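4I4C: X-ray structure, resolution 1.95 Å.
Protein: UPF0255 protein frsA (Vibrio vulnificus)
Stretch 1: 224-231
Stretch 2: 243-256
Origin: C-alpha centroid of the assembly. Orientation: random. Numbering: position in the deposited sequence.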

# COMPACT_ATOMS: atom_id res chain seq x y z
N MET A 224 -10.57 -8.37 -9.07
CA MET A 224 -9.92 -7.53 -8.08
C MET A 224 -10.19 -6.07 -8.41
O MET A 224 -10.01 -5.65 -9.54
N LEU A 225 -10.61 -5.31 -7.41
CA LEU A 225 -10.91 -3.91 -7.62
C LEU A 225 -10.04 -3.11 -6.67
O LEU A 225 -10.31 -3.07 -5.47
N THR A 226 -8.98 -2.50 -7.18
CA THR A 226 -8.05 -1.76 -6.33
C THR A 226 -8.52 -0.33 -6.06
O THR A 226 -9.13 0.31 -6.92
N VAL A 227 -8.24 0.15 -4.86
CA VAL A 227 -8.61 1.49 -4.45
C VAL A 227 -7.49 2.06 -3.58
O VAL A 227 -6.90 1.33 -2.77
N ASP A 228 -7.19 3.34 -3.76
CA ASP A 228 -6.30 4.09 -2.88
C ASP A 228 -7.05 4.71 -1.69
O ASP A 228 -8.06 5.40 -1.87
N MET A 229 -6.54 4.49 -0.49
CA MET A 229 -7.03 5.15 0.73
C MET A 229 -7.01 6.67 0.53
O MET A 229 -6.22 7.18 -0.27
N PRO A 230 -7.88 7.40 1.25
CA PRO A 230 -7.84 8.87 1.16
C PRO A 230 -6.44 9.43 1.46
O PRO A 230 -5.82 8.96 2.41
N SER A 231 -5.98 10.38 0.63
CA SER A 231 -4.66 11.07 0.72
C SER A 231 -3.57 10.35 -0.06
O SER A 231 -2.47 10.88 -0.25
N ASP A 243 -13.45 9.17 9.27
CA ASP A 243 -14.22 8.28 8.41
C ASP A 243 -13.38 7.94 7.18
O ASP A 243 -13.65 8.41 6.08
N TYR A 244 -12.35 7.12 7.38
CA TYR A 244 -11.39 6.86 6.32
C TYR A 244 -11.77 5.65 5.46
O TYR A 244 -11.02 5.25 4.57
N SER A 245 -12.95 5.08 5.73
CA SER A 245 -13.47 3.98 4.92
C SER A 245 -14.41 4.55 3.85
O SER A 245 -14.90 3.83 2.98
N ARG A 246 -14.62 5.87 3.96
CA ARG A 246 -15.44 6.71 3.10
C ARG A 246 -15.49 6.31 1.62
O ARG A 246 -16.56 6.14 1.04
N LEU A 247 -14.31 6.20 1.01
CA LEU A 247 -14.22 6.00 -0.43
C LEU A 247 -14.59 4.56 -0.79
O LEU A 247 -15.21 4.31 -1.82
N HIS A 248 -14.21 3.62 0.06
CA HIS A 248 -14.56 2.22 -0.15
C HIS A 248 -16.07 1.96 -0.08
O HIS A 248 -16.60 1.11 -0.81
N GLN A 249 -16.76 2.71 0.78
CA GLN A 249 -18.20 2.57 0.93
C GLN A 249 -18.87 3.02 -0.35
O GLN A 249 -19.82 2.39 -0.83
N ALA A 250 -18.35 4.11 -0.91
CA ALA A 250 -18.87 4.66 -2.16
C ALA A 250 -18.57 3.72 -3.31
O ALA A 250 -19.40 3.56 -4.21
N VAL A 251 -17.39 3.12 -3.30
CA VAL A 251 -17.04 2.15 -4.34
C VAL A 251 -17.93 0.91 -4.19
O VAL A 251 -18.38 0.34 -5.18
N LEU A 252 -18.20 0.51 -2.94
CA LEU A 252 -19.11 -0.61 -2.68
C LEU A 252 -20.52 -0.30 -3.21
O LEU A 252 -21.12 -1.11 -3.93
N ASN A 253 -21.03 0.88 -2.87
CA ASN A 253 -22.36 1.27 -3.32
C ASN A 253 -22.46 1.42 -4.83
O ASN A 253 -23.54 1.34 -5.40
N GLU A 254 -21.31 1.63 -5.48
CA GLU A 254 -21.28 1.75 -6.93
C GLU A 254 -21.35 0.39 -7.66
O GLU A 254 -21.75 0.31 -8.82
N LEU A 255 -20.96 -0.69 -6.97
CA LEU A 255 -20.93 -2.01 -7.61
C LEU A 255 -22.30 -2.48 -8.14
O LEU A 255 -22.37 -3.35 -9.02
N PHE A 256 -23.38 -1.90 -7.61
CA PHE A 256 -24.72 -2.20 -8.10
C PHE A 256 -24.88 -1.82 -9.56
O PHE A 256 -25.61 -2.48 -10.30

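The imidazole of His248 is the most unusual element of this contact: a polar ring buried among apolar side chains, touched by a valine and by a methionine sulfur, while no hydrogen bond joins the two stretches. With chi1 in m and chi2 at 90°, its CB points sideways, but the ring end comes nearer to stretch 1. Val227, t at chi1, points toward stretch 2 and sets CG1 4.3 Å from the centroid of the His248 ring, an off-centre CH-pi contact; its CB lies 3.8 Å from His248 NE2. That nitrogen is hydrogen-bonded elsewhere in the structure, so NE2 at least is satisfied despite being buried.

Met229 approaches differently. Its CA-to-CB bond points away, yet three successive m torsions bend the flexible chain back, bringing SD to 3.7 Å from His248 CE1 and CE to 4.0 Å from Tyr244 CD2. An unbranched thioether suits such a detour.

Leu225 and Val227 point toward stretch 2, while Thr226 between them points away, the alternation typical of extended chain. Leu225 (t, p) places CD2 3.5 Å from Val251 CG1 and 3.7 Å from Leu255 CD2. Val251 and Leu255, four residues apart in sequence, thus meet the same methyl. Val251, t at chi1, also has CG2 4.2 Å from Val227 CG2. Branched aliphatic side chains suit this buried patch, since they fill space and leave no polar atom to satisfy.

Toward the helix's beginning, Pro230 offers a compact, rigid ring: CG packs 3.8 Å from Leu247 CD1, and CD sits 3.6 Å from Tyr244 O. Leu247 (m, t) also brings CD1 to 3.8 Å from Asp228 O. Arg246, its chi1 off-well at -144°, bends so that NH1 lies 3.9 Å from Pro230 CG, while NH1 donates a 3.3 Å hydrogen bond to Asp243 O; the guanidinium is also held elsewhere in the structure.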

# COMPACT_ATOMS: atom_id res chain seq x y z
CB MET A 224 -8.42 -7.79 -8.02
CG MET A 224 -7.68 -6.82 -7.12
SD MET A 224 -5.94 -7.20 -6.88
CE MET A 224 -5.21 -6.46 -8.32
CB LEU A 225 -12.39 -3.64 -7.34
CG LEU A 225 -12.89 -2.21 -7.55
CD1 LEU A 225 -12.65 -1.79 -8.98
CD2 LEU A 225 -14.36 -2.13 -7.20
CB THR A 226 -6.62 -1.76 -6.90
OG1 THR A 226 -6.63 -1.18 -8.21
CG2 THR A 226 -6.09 -3.18 -7.00
CB VAL A 227 -9.93 1.49 -3.62
CG1 VAL A 227 -10.35 2.92 -3.32
CG2 VAL A 227 -11.05 0.75 -4.34
CB ASP A 228 -5.61 5.21 -3.67
CG ASP A 228 -4.52 4.70 -4.61
OD1 ASP A 228 -3.63 3.96 -4.16
OD2 ASP A 228 -4.56 5.06 -5.82
CB MET A 229 -6.11 4.83 1.91
CG MET A 229 -6.14 3.39 2.37
SD MET A 229 -7.63 3.10 3.34
CE MET A 229 -7.18 3.91 4.88
CB PRO A 230 -8.83 9.31 2.25
CG PRO A 230 -9.78 8.17 2.37
CD PRO A 230 -8.99 6.92 2.09
CB SER A 231 -4.20 11.31 2.16
OG SER A 231 -3.77 10.10 2.75
CB ASP A 243 -15.53 8.96 7.98
CG ASP A 243 -16.37 8.09 7.08
OD1 ASP A 243 -16.23 6.85 7.16
OD2 ASP A 243 -17.16 8.65 6.29
CB TYR A 244 -9.96 6.75 6.87
CG TYR A 244 -9.76 5.78 8.02
CD1 TYR A 244 -9.42 6.23 9.30
CD2 TYR A 244 -9.88 4.40 7.83
CE1 TYR A 244 -9.23 5.33 10.37
CE2 TYR A 244 -9.69 3.50 8.88
CZ TYR A 244 -9.37 3.97 10.15
OH TYR A 244 -9.19 3.07 11.19
CB SER A 245 -14.21 2.96 5.80
OG SER A 245 -15.21 3.59 6.59
CB ARG A 246 -14.87 8.13 3.17
CG ARG A 246 -15.85 9.26 3.12
CD ARG A 246 -15.28 10.48 3.84
NE ARG A 246 -14.42 11.34 3.02
CZ ARG A 246 -13.10 11.39 3.08
NH1 ARG A 246 -12.44 10.61 3.93
NH2 ARG A 246 -12.42 12.23 2.29
CB LEU A 247 -12.81 6.35 -0.93
CG LEU A 247 -12.21 7.72 -0.57
CD1 LEU A 247 -10.83 7.92 -1.24
CD2 LEU A 247 -13.14 8.85 -0.96
CB HIS A 248 -13.82 1.34 0.84
CG HIS A 248 -12.33 1.41 0.69
ND1 HIS A 248 -11.56 2.33 1.36
CD2 HIS A 248 -11.48 0.70 -0.09
CE1 HIS A 248 -10.29 2.17 1.02
NE2 HIS A 248 -10.22 1.18 0.15
CB GLN A 249 -18.69 3.40 2.11
CG GLN A 249 -20.18 3.39 2.27
CD GLN A 249 -20.58 3.39 3.72
OE1 GLN A 249 -20.07 4.19 4.51
NE2 GLN A 249 -21.47 2.48 4.09
CB ALA A 250 -18.29 6.06 -2.43
CB VAL A 251 -15.55 1.75 -4.29
CG1 VAL A 251 -15.29 0.59 -5.23
CG2 VAL A 251 -14.65 2.93 -4.68
CB LEU A 252 -19.16 -0.95 -1.19
CG LEU A 252 -20.14 -2.02 -0.69
CD1 LEU A 252 -19.87 -3.38 -1.31
CD2 LEU A 252 -20.09 -2.11 0.83
CB ASN A 253 -22.80 2.57 -2.64
CG ASN A 253 -23.01 2.40 -1.15
OD1 ASN A 253 -23.22 1.29 -0.66
ND2 ASN A 253 -22.94 3.51 -0.42
CB GLU A 254 -20.03 2.52 -7.37
CG GLU A 254 -19.95 2.79 -8.87
CD GLU A 254 -21.02 3.77 -9.33
OE1 GLU A 254 -21.51 4.54 -8.48
OE2 GLU A 254 -21.35 3.76 -10.53
CB LEU A 255 -20.34 -3.07 -6.68
CG LEU A 255 -18.86 -2.88 -6.29
CD1 LEU A 255 -18.39 -4.03 -5.40
CD2 LEU A 255 -17.97 -2.75 -7.51
CB PHE A 256 -25.79 -1.46 -7.28
CG PHE A 256 -25.89 -1.91 -5.86
CD1 PHE A 256 -26.39 -3.17 -5.55
CD2 PHE A 256 -25.51 -1.07 -4.83
CE1 PHE A 256 -26.49 -3.59 -4.24
CE2 PHE A 256 -25.61 -1.48 -3.51
CZ PHE A 256 -26.10 -2.74 -3.21